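Local coordinates for uncharacterized conserved protein (Methanococcus maripaludis S2, PDB 3C2Q) that catalyses the NAD(+)-dependent conversion of L-ornithine to L-proline with release of ammonia, at residues G25-V36 and L78-P89; V45-V53 and T289-I297. All coordinates share one frame; numbering follows the deposited sequence.

Contact 1: residues G25-V36 and L78-P89; sequences GFYSTTNHPTHV and LIGHNGIRVMPP. With IMD (imidazole), chain G.
Tyr-27 reaches across to 78-89 and carries the tightly packed half of this contact. With CG anti to the backbone N (chi1 178°), its ring runs alongside Leu-78, whose CD2 lies 3.6 Å from Tyr-27 CD2, while Ile-84 points back toward it, CD1 3.4 Å from Tyr-27 CE1. The Tyr-27 edge also turns into the face of His-81 in a T-shaped pair, planes at 82°. A long flat side chain suits this place: flanked by Leu-78, Ile-84 and His-81, it still accepts a hydrogen bond from N1 of an imidazole, probably from the crystallisation liquor, 2.8 Å from Tyr-27 OH. Beneath it Phe-26 and Ile-79 form a single bridge, with bonds from Tyr-27 N to Leu-78 O and Gly-80 N to Gly-25 O.

Arg-85, bent at chi3, lays its guanidinium edge against His-35, NH2 lying 2.8 Å from His-35 ND1 and NE giving a second, more bent bond to the same atom. Met-87, a selenomethionine here, sets CE 3.4 Å above the centre of the His-35 ring.

The proline end is more exposed and shares less surface, though its few contacts are close. Pro-88 CB sits over the His-32 ring, 3.7 Å from its centroid, and Pro-88 also packs on Leu-98 of a third subunit; His-32 ND1 is hydrogen-bonded to Ser-295. Thr-34 to Val-36 pair antiparallel with Ile-84 to Val-86, His-35 and Arg-85 being the hydrogen-bonded pair: an edge-strand pairing, since 84-86 is one of the two outermost strands of the mixed sheet within this chain.

Contact 2: residues V45-V53 and T289-I297; sequences VANPKMDAV and TGNLMPSYI
The loop at 45-53 meets the end of helix 283-292 and the chain just after it without any strand pairing, the nearest backbones being those of Pro-48 and Pro-294, whose CA atoms are 5.2 Å apart. Pro-48 offers a rigid apolar ring: its CG lies 3.7 Å from Pro-294 CB and also touches Tyr-296 CE2, so two prolines and a tyrosine ring pack together without needing polar partners. Lys-49 supplies the direct polar link. Its chain lies alongside Leu-292 and, bent at chi2 and again at chi4, brings NZ 2.8 Å from Asn-291 O, above that carbonyl's plane; the same NZ also bonds Met-50 O. Backbone carbonyls near the end of a helix lack partners in a following turn, and a long cationic side chain suits the one at Asn-291. In the fold, this joins the first region of the ArgZ-like module to its Rossmann-fold part, on the helix that also carries Leu-284 and His-285, which probably bind NAD(+), as in related enzymes. With only the methyl of an alanine at Lys-49, the carbonyls of Asn-291 and Met-50 would be likely to lose the ammonium group they share, and a gap would probably open beside Leu-292. Met-50, a selenomethionine, has SE 4.0 Å from Asn-291 OD1; its long unbranched chain lies across Asn-291 and is also packed by Phe-99 of a third subunit. Two waters bridge the backbones: one accepts the N-H of Met-50 and lies 2.7 Å from Met-293 O, to which it may donate, while another donates to Leu-292 O and, weakly, to Pro-48 O.

In the fold
Contact 1 lies toward the outside of the chain, about 24 Å between its centre and that of the chain, and is partly buried; contact 2 is buried, its centre about 12 Å from the chain's. Both reach the same mixed sheet, through neighbouring strands 34-38 and 41-46, but contact 1 stays within that region whereas contact 2 crosses to the Rossmann part. Their chemistry follows: regular strand bonds and an arginine-histidine pair in the first, irregular loop bonds from a lysine and waters in the second, with proline packing in both. They also touch, since Thr-29 OG1 probably bonds Lys-49 O. Both abut a second and a third subunit.

Contact 1: residues G25-V36 and L78-P89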
loop_
_atom_site.group_PDB
_atom_site.type_symbol
_atom_site.label_atom_id
_atom_site.label_comp_id
_atom_site.label_asym_id
_atom_site.label_seq_id
_atom_site.Cartn_x
_atom_site.Cartn_y
_atom_site.Cartn_z
ATOM N N GLY B 25 16.106 -5.557 -36.388
ATOM C CA GLY B 25 15.847 -4.131 -36.470
ATOM C C GLY B 25 14.376 -3.787 -36.576
ATOM O O GLY B 25 14.038 -2.627 -36.685
ATOM N N PHE B 26 13.488 -4.777 -36.517
ATOM C CA PHE B 26 12.047 -4.486 -36.544
ATOM C C PHE B 26 11.630 -3.430 -35.515
ATOM O O PHE B 26 12.165 -3.392 -34.397
ATOM C CB PHE B 26 11.215 -5.753 -36.364
ATOM C CG PHE B 26 11.214 -6.310 -34.952
ATOM C CD1 PHE B 26 10.256 -5.895 -34.028
ATOM C CD2 PHE B 26 12.139 -7.272 -34.572
ATOM C CE1 PHE B 26 10.244 -6.414 -32.736
ATOM C CE2 PHE B 26 12.136 -7.813 -33.290
ATOM C CZ PHE B 26 11.174 -7.375 -32.364
ATOM N N TYR B 27 10.705 -2.574 -35.922
ATOM C CA TYR B 27 10.149 -1.528 -35.081
ATOM C C TYR B 27 9.114 -2.160 -34.133
ATOM O O TYR B 27 8.245 -2.967 -34.554
ATOM C CB TYR B 27 9.504 -0.434 -35.942
ATOM C CG TYR B 27 8.833 0.700 -35.156
ATOM C CD1 TYR B 27 9.589 1.710 -34.563
ATOM C CD2 TYR B 27 7.451 0.753 -35.024
ATOM C CE1 TYR B 27 8.982 2.746 -33.851
ATOM C CE2 TYR B 27 6.828 1.786 -34.323
ATOM C CZ TYR B 27 7.595 2.768 -33.740
ATOM O OH TYR B 27 6.957 3.779 -33.083
ATOM N N SER B 28 9.258 -1.827 -32.848
ATOM C CA SER B 28 8.323 -2.292 -31.814
ATOM C C SER B 28 7.483 -1.081 -31.403
ATOM O O SER B 28 8.034 -0.059 -31.036
ATOM C CB SER B 28 9.099 -2.871 -30.621
ATOM O OG SER B 28 8.215 -3.442 -29.676
ATOM N N THR B 29 6.159 -1.190 -31.511
ATOM C CA THR B 29 5.279 -0.044 -31.483
ATOM C C THR B 29 5.131 0.547 -30.063
ATOM O O THR B 29 5.318 -0.159 -29.055
ATOM C CB THR B 29 3.870 -0.425 -31.964
ATOM O OG1 THR B 29 3.438 -1.594 -31.249
ATOM C CG2 THR B 29 3.870 -0.761 -33.499
ATOM N N THR B 30 4.798 1.834 -30.035
ATOM C CA THR B 30 4.244 2.514 -28.879
ATOM C C THR B 30 2.732 2.262 -28.839
ATOM O O THR B 30 2.169 1.534 -29.693
ATOM C CB THR B 30 4.461 4.033 -28.973
ATOM O OG1 THR B 30 3.592 4.567 -29.974
ATOM C CG2 THR B 30 5.940 4.390 -29.292
ATOM N N ASN B 31 2.041 2.858 -27.857
ATOM C CA ASN B 31 0.594 2.779 -27.871
ATOM C C ASN B 31 -0.072 3.957 -28.637
ATOM O O ASN B 31 -1.291 4.137 -28.601
ATOM C CB ASN B 31 0.025 2.606 -26.437
ATOM C CG ASN B 31 0.358 3.762 -25.520
ATOM O OD1 ASN B 31 1.342 4.473 -25.722
ATOM N ND2 ASN B 31 -0.446 3.930 -24.460
ATOM N N HIS B 32 0.740 4.742 -29.345
ATOM C CA HIS B 32 0.231 5.922 -30.048
ATOM C C HIS B 32 -0.098 5.670 -31.530
ATOM O O HIS B 32 0.527 4.823 -32.165
ATOM C CB HIS B 32 1.248 7.059 -29.964
ATOM C CG HIS B 32 1.765 7.323 -28.578
ATOM N ND1 HIS B 32 0.940 7.658 -27.524
ATOM C CD2 HIS B 32 3.026 7.344 -28.092
ATOM C CE1 HIS B 32 1.675 7.853 -26.440
ATOM N NE2 HIS B 32 2.945 7.651 -26.755
ATOM N N PRO B 33 -1.060 6.440 -32.091
ATOM C CA PRO B 33 -1.308 6.364 -33.538
ATOM C C PRO B 33 -0.026 6.614 -34.301
ATOM O O PRO B 33 0.754 7.515 -33.974
ATOM C CB PRO B 33 -2.343 7.474 -33.825
ATOM C CG PRO B 33 -2.664 8.124 -32.505
ATOM C CD PRO B 33 -1.961 7.376 -31.394
ATOM N N THR B 34 0.228 5.775 -35.288
ATOM C CA THR B 34 1.503 5.854 -36.025
ATOM C C THR B 34 1.185 5.894 -37.533
ATOM O O THR B 34 0.232 5.238 -37.975
ATOM C CB THR B 34 2.397 4.636 -35.677
ATOM O OG1 THR B 34 2.649 4.630 -34.257
ATOM C CG2 THR B 34 3.753 4.650 -36.471
ATOM N N HIS B 35 1.959 6.674 -38.296
ATOM C CA HIS B 35 1.839 6.655 -39.759
ATOM C C HIS B 35 3.154 6.182 -40.342
ATOM O O HIS B 35 4.210 6.389 -39.731
ATOM C CB HIS B 35 1.479 8.037 -40.316
ATOM C CG HIS B 35 0.183 8.586 -39.804
ATOM N ND1 HIS B 35 -0.167 9.907 -39.949
ATOM C CD2 HIS B 35 -0.838 8.006 -39.130
ATOM C CE1 HIS B 35 -1.352 10.118 -39.402
ATOM N NE2 HIS B 35 -1.777 8.981 -38.888
ATOM N N VAL B 36 3.088 5.505 -41.490
ATOM C CA VAL B 36 4.299 5.034 -42.174
ATOM C C VAL B 36 4.373 5.567 -43.626
ATOM O O VAL B 36 3.372 5.634 -44.320
ATOM C CB VAL B 36 4.401 3.497 -42.194
ATOM C CG1 VAL B 36 4.784 2.965 -40.798
ATOM C CG2 VAL B 36 3.079 2.853 -42.697
ATOM N N LEU B 78 7.854 -3.383 -40.818
ATOM C CA LEU B 78 8.561 -2.134 -40.670
ATOM C C LEU B 78 9.834 -2.356 -39.863
ATOM O O LEU B 78 9.778 -2.909 -38.738
ATOM C CB LEU B 78 7.646 -1.110 -39.977
ATOM C CG LEU B 78 8.295 0.223 -39.548
ATOM C CD1 LEU B 78 8.531 1.102 -40.757
ATOM C CD2 LEU B 78 7.389 0.958 -38.573
ATOM N N ILE B 79 10.968 -1.920 -40.439
ATOM C CA ILE B 79 12.284 -2.026 -39.839
ATOM C C ILE B 79 12.822 -0.644 -39.546
ATOM O O ILE B 79 12.666 0.279 -40.360
ATOM C CB ILE B 79 13.303 -2.746 -40.780
ATOM C CG1 ILE B 79 12.816 -4.136 -41.169
ATOM C CG2 ILE B 79 14.685 -2.822 -40.141
ATOM C CD1 ILE B 79 12.410 -5.054 -40.034
ATOM N N GLY B 80 13.450 -0.512 -38.374
ATOM C CA GLY B 80 14.019 0.765 -37.909
ATOM C C GLY B 80 13.020 1.885 -37.666
ATOM O O GLY B 80 11.804 1.655 -37.558
ATOM N N HIS B 81 13.526 3.116 -37.633
ATOM C CA HIS B 81 12.701 4.263 -37.242
ATOM C C HIS B 81 12.494 5.344 -38.308
ATOM O O HIS B 81 11.832 6.360 -38.034
ATOM C CB HIS B 81 13.231 4.885 -35.940
ATOM C CG HIS B 81 13.122 3.979 -34.746
ATOM N ND1 HIS B 81 13.882 2.838 -34.606
ATOM C CD2 HIS B 81 12.362 4.064 -33.629
ATOM C CE1 HIS B 81 13.585 2.250 -33.459
ATOM N NE2 HIS B 81 12.660 2.971 -32.850
ATOM N N ASN B 82 13.017 5.113 -39.520
ATOM C CA ASN B 82 12.820 6.047 -40.640
ATOM C C ASN B 82 11.464 5.908 -41.283
ATOM O O ASN B 82 10.913 4.808 -41.335
ATOM C CB ASN B 82 13.870 5.833 -41.738
ATOM C CG ASN B 82 15.289 6.169 -41.284
ATOM O OD1 ASN B 82 16.255 5.609 -41.822
ATOM N ND2 ASN B 82 15.429 7.074 -40.297
ATOM N N GLY B 83 10.948 7.015 -41.812
ATOM C CA GLY B 83 9.665 6.999 -42.514
ATOM C C GLY B 83 8.502 6.675 -41.596
ATOM O O GLY B 83 7.506 6.077 -42.025
ATOM N N ILE B 84 8.637 7.052 -40.317
ATOM C CA ILE B 84 7.505 6.904 -39.380
ATOM C C ILE B 84 7.201 8.214 -38.672
ATOM O O ILE B 84 8.097 9.029 -38.442
ATOM C CB ILE B 84 7.708 5.751 -38.346
ATOM C CG1 ILE B 84 8.622 6.175 -37.214
ATOM C CG2 ILE B 84 8.294 4.494 -38.999
ATOM C CD1 ILE B 84 8.435 5.348 -35.942
ATOM N N ARG B 85 5.925 8.393 -38.341
ATOM C CA ARG B 85 5.423 9.567 -37.638
ATOM C C ARG B 85 4.494 9.073 -36.510
ATOM O O ARG B 85 3.482 8.418 -36.778
ATOM C CB ARG B 85 4.669 10.409 -38.652
ATOM C CG ARG B 85 4.044 11.681 -38.180
ATOM C CD ARG B 85 3.560 12.486 -39.431
ATOM N NE ARG B 85 2.343 11.966 -40.072
ATOM C CZ ARG B 85 1.888 12.371 -41.265
ATOM N NH1 ARG B 85 2.547 13.294 -41.955
ATOM N NH2 ARG B 85 0.778 11.867 -41.780
ATOM N N VAL B 86 4.863 9.358 -35.259
ATOM C CA VAL B 86 4.118 8.856 -34.092
ATOM C C VAL B 86 3.451 10.060 -33.438
ATOM O O VAL B 86 4.117 11.063 -33.194
ATOM C CB VAL B 86 5.056 8.166 -33.061
ATOM C CG1 VAL B 86 4.239 7.577 -31.872
ATOM C CG2 VAL B 86 5.931 7.048 -33.723
HETATM N N MSE B 87 2.156 9.963 -33.160
HETATM C CA MSE B 87 1.359 11.087 -32.629
HETATM C C MSE B 87 0.920 10.844 -31.187
HETATM O O MSE B 87 -0.151 10.308 -30.965
HETATM C CB MSE B 87 0.090 11.262 -33.458
HETATM C CG MSE B 87 0.131 12.401 -34.447
HETATM SE SE MSE B 87 1.153 11.886 -36.034
HETATM C CE MSE B 87 0.359 10.111 -36.385
ATOM N N PRO B 88 1.753 11.217 -30.206
ATOM C CA PRO B 88 1.338 10.980 -28.817
ATOM C C PRO B 88 0.275 12.012 -28.421
ATOM O O PRO B 88 -0.029 12.903 -29.235
ATOM C CB PRO B 88 2.637 11.161 -28.029
ATOM C CG PRO B 88 3.481 12.050 -28.868
ATOM C CD PRO B 88 3.076 11.858 -30.300
ATOM N N PRO B 89 -0.342 11.871 -27.225
ATOM C CA PRO B 89 -1.294 12.912 -26.793
ATOM C C PRO B 89 -0.678 14.312 -26.766
ATOM O O PRO B 89 0.521 14.467 -26.478
ATOM C CB PRO B 89 -1.665 12.481 -25.371
ATOM C CG PRO B 89 -1.490 10.982 -25.378
ATOM C CD PRO B 89 -0.259 10.765 -26.244
HETATM N N1 IMD G . 8.792 5.308 -31.715
HETATM C C2 IMD G . 9.118 4.600 -30.599
HETATM N N3 IMD G . 10.063 5.307 -29.911
HETATM C C4 IMD G . 10.365 6.417 -30.626
HETATM C C5 IMD G . 9.566 6.417 -31.757
HETATM O O HOH W 1 7.439 -3.266 -37.134
#

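Contact 2: residues V45-V53 and T289-I297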
loop_
_atom_site.group_PDB
_atom_site.type_symbol
_atom_site.label_atom_id
_atom_site.label_comp_id
_atom_site.label_asym_id
_atom_site.label_seq_id
_atom_site.Cartn_x
_atom_site.Cartn_y
_atom_site.Cartn_z
ATOM N N VAL B 45 -1.403 3.648 -39.888
ATOM C CA VAL B 45 -1.353 2.268 -39.383
ATOM C C VAL B 45 -2.598 1.962 -38.527
ATOM O O VAL B 45 -2.832 2.614 -37.494
ATOM C CB VAL B 45 -0.046 1.989 -38.608
ATOM C CG1 VAL B 45 0.031 0.539 -38.198
ATOM C CG2 VAL B 45 1.190 2.378 -39.463
ATOM N N ALA B 46 -3.369 0.960 -38.949
ATOM C CA ALA B 46 -4.589 0.574 -38.272
ATOM C C ALA B 46 -4.297 0.011 -36.867
ATOM O O ALA B 46 -3.336 -0.734 -36.666
ATOM C CB ALA B 46 -5.365 -0.452 -39.103
ATOM N N ASN B 47 -5.164 0.376 -35.923
ATOM C CA ASN B 47 -5.289 -0.302 -34.613
ATOM C C ASN B 47 -4.059 -0.115 -33.702
ATOM O O ASN B 47 -3.462 -1.103 -33.272
ATOM C CB ASN B 47 -5.574 -1.811 -34.802
ATOM C CG ASN B 47 -6.788 -2.089 -35.687
ATOM O OD1 ASN B 47 -7.828 -1.433 -35.579
ATOM N ND2 ASN B 47 -6.660 -3.092 -36.556
ATOM N N PRO B 48 -3.697 1.140 -33.397
ATOM C CA PRO B 48 -2.501 1.393 -32.610
ATOM C C PRO B 48 -2.553 0.602 -31.281
ATOM O O PRO B 48 -3.620 0.510 -30.689
ATOM C CB PRO B 48 -2.523 2.903 -32.376
ATOM C CG PRO B 48 -3.825 3.400 -32.842
ATOM C CD PRO B 48 -4.389 2.386 -33.785
ATOM N N LYS B 49 -1.420 0.018 -30.875
ATOM C CA LYS B 49 -1.324 -0.904 -29.725
ATOM C C LYS B 49 0.164 -1.119 -29.520
ATOM O O LYS B 49 0.885 -1.297 -30.500
ATOM C CB LYS B 49 -2.021 -2.234 -30.049
ATOM C CG LYS B 49 -1.993 -3.326 -28.938
ATOM C CD LYS B 49 -1.127 -4.528 -29.329
ATOM C CE LYS B 49 -1.001 -5.581 -28.228
ATOM N NZ LYS B 49 -0.142 -5.121 -27.083
HETATM N N MSE B 50 0.628 -1.113 -28.260
HETATM C CA MSE B 50 2.061 -1.147 -27.945
HETATM C C MSE B 50 2.666 -2.535 -28.101
HETATM O O MSE B 50 1.938 -3.541 -28.097
HETATM C CB MSE B 50 2.268 -0.680 -26.485
HETATM C CG MSE B 50 1.802 -1.707 -25.470
HETATM SE SE MSE B 50 2.238 -1.077 -23.629
HETATM C CE MSE B 50 0.897 0.346 -23.498
ATOM N N ASP B 51 3.999 -2.607 -28.157
ATOM C CA ASP B 51 4.698 -3.897 -28.065
ATOM C C ASP B 51 4.252 -4.862 -29.172
ATOM O O ASP B 51 4.150 -6.084 -28.975
ATOM C CB ASP B 51 4.484 -4.533 -26.660
ATOM C CG ASP B 51 5.099 -3.712 -25.544
ATOM O OD1 ASP B 51 5.973 -2.837 -25.798
ATOM O OD2 ASP B 51 4.724 -3.962 -24.370
ATOM N N ALA B 52 3.963 -4.291 -30.337
ATOM C CA ALA B 52 3.571 -5.064 -31.498
ATOM C C ALA B 52 4.375 -4.580 -32.729
ATOM O O ALA B 52 5.297 -3.770 -32.618
ATOM C CB ALA B 52 2.059 -4.948 -31.737
ATOM N N VAL B 53 4.047 -5.109 -33.899
ATOM C CA VAL B 53 4.822 -4.704 -35.080
ATOM C C VAL B 53 3.919 -4.069 -36.131
ATOM O O VAL B 53 2.688 -4.210 -36.108
ATOM C CB VAL B 53 5.672 -5.867 -35.707
ATOM C CG1 VAL B 53 6.638 -6.433 -34.696
ATOM C CG2 VAL B 53 4.786 -6.935 -36.236
ATOM N N THR B 289 -5.810 -4.798 -20.392
ATOM C CA THR B 289 -6.574 -3.915 -21.290
ATOM C C THR B 289 -5.741 -2.720 -21.744
ATOM O O THR B 289 -5.744 -2.357 -22.920
ATOM C CB THR B 289 -7.919 -3.469 -20.646
ATOM O OG1 THR B 289 -8.629 -4.653 -20.273
ATOM C CG2 THR B 289 -8.761 -2.705 -21.640
ATOM N N GLY B 290 -5.011 -2.101 -20.823
ATOM C CA GLY B 290 -4.167 -0.998 -21.210
ATOM C C GLY B 290 -3.165 -1.401 -22.295
ATOM O O GLY B 290 -2.878 -0.620 -23.222
ATOM N N ASN B 291 -2.629 -2.615 -22.174
ATOM C CA ASN B 291 -1.671 -3.150 -23.169
ATOM C C ASN B 291 -2.272 -3.222 -24.586
ATOM O O ASN B 291 -1.536 -3.197 -25.582
ATOM C CB ASN B 291 -1.234 -4.544 -22.767
ATOM C CG ASN B 291 -0.213 -4.563 -21.609
ATOM O OD1 ASN B 291 0.314 -3.507 -21.125
ATOM N ND2 ASN B 291 0.088 -5.793 -21.156
ATOM N N LEU B 292 -3.605 -3.280 -24.667
ATOM C CA LEU B 292 -4.338 -3.426 -25.925
ATOM C C LEU B 292 -4.870 -2.122 -26.475
ATOM O O LEU B 292 -5.416 -2.097 -27.581
ATOM C CB LEU B 292 -5.543 -4.357 -25.729
ATOM C CG LEU B 292 -5.200 -5.746 -25.234
ATOM C CD1 LEU B 292 -6.477 -6.534 -24.953
ATOM C CD2 LEU B 292 -4.282 -6.460 -26.267
HETATM N N MSE B 293 -4.716 -1.042 -25.718
HETATM C CA MSE B 293 -5.377 0.230 -26.037
HETATM C C MSE B 293 -4.470 1.289 -26.626
HETATM O O MSE B 293 -3.355 1.474 -26.156
HETATM C CB MSE B 293 -5.956 0.825 -24.740
HETATM C CG MSE B 293 -7.213 0.127 -24.250
HETATM SE SE MSE B 293 -7.590 0.897 -22.437
HETATM C CE MSE B 293 -7.838 2.747 -22.983
ATOM N N PRO B 294 -4.967 2.049 -27.612
ATOM C CA PRO B 294 -4.226 3.229 -28.048
ATOM C C PRO B 294 -4.350 4.366 -27.019
ATOM O O PRO B 294 -5.308 4.385 -26.231
ATOM C CB PRO B 294 -4.931 3.614 -29.361
ATOM C CG PRO B 294 -6.280 3.134 -29.227
ATOM C CD PRO B 294 -6.206 1.865 -28.391
ATOM N N SER B 295 -3.393 5.283 -27.030
ATOM C CA SER B 295 -3.330 6.360 -26.034
ATOM C C SER B 295 -4.446 7.408 -26.126
ATOM O O SER B 295 -4.650 8.178 -25.168
ATOM C CB SER B 295 -1.982 7.074 -26.131
ATOM O OG SER B 295 -1.823 7.622 -27.441
ATOM N N TYR B 296 -5.163 7.455 -27.260
ATOM C CA TYR B 296 -6.200 8.478 -27.407
ATOM C C TYR B 296 -7.528 8.150 -26.703
ATOM O O TYR B 296 -8.395 8.999 -26.616
ATOM C CB TYR B 296 -6.445 8.860 -28.891
ATOM C CG TYR B 296 -6.722 7.707 -29.817
ATOM C CD1 TYR B 296 -7.936 6.997 -29.756
ATOM C CD2 TYR B 296 -5.779 7.329 -30.772
ATOM C CE1 TYR B 296 -8.186 5.943 -30.612
ATOM C CE2 TYR B 296 -6.029 6.269 -31.640
ATOM C CZ TYR B 296 -7.221 5.592 -31.562
ATOM O OH TYR B 296 -7.463 4.543 -32.429
ATOM N N ILE B 297 -7.691 6.930 -26.205
ATOM C CA ILE B 297 -8.925 6.577 -25.498
ATOM C C ILE B 297 -8.771 7.070 -24.052
ATOM O O ILE B 297 -7.764 6.794 -23.400
ATOM C CB ILE B 297 -9.195 5.066 -25.534
ATOM C CG1 ILE B 297 -9.206 4.553 -26.986
ATOM C CG2 ILE B 297 -10.523 4.701 -24.783
ATOM C CD1 ILE B 297 -9.471 3.058 -27.087
HETATM O O HOH W 2 -5.650 -2.257 -30.365
HETATM O O HOH W 3 -1.364 -0.343 -26.270
#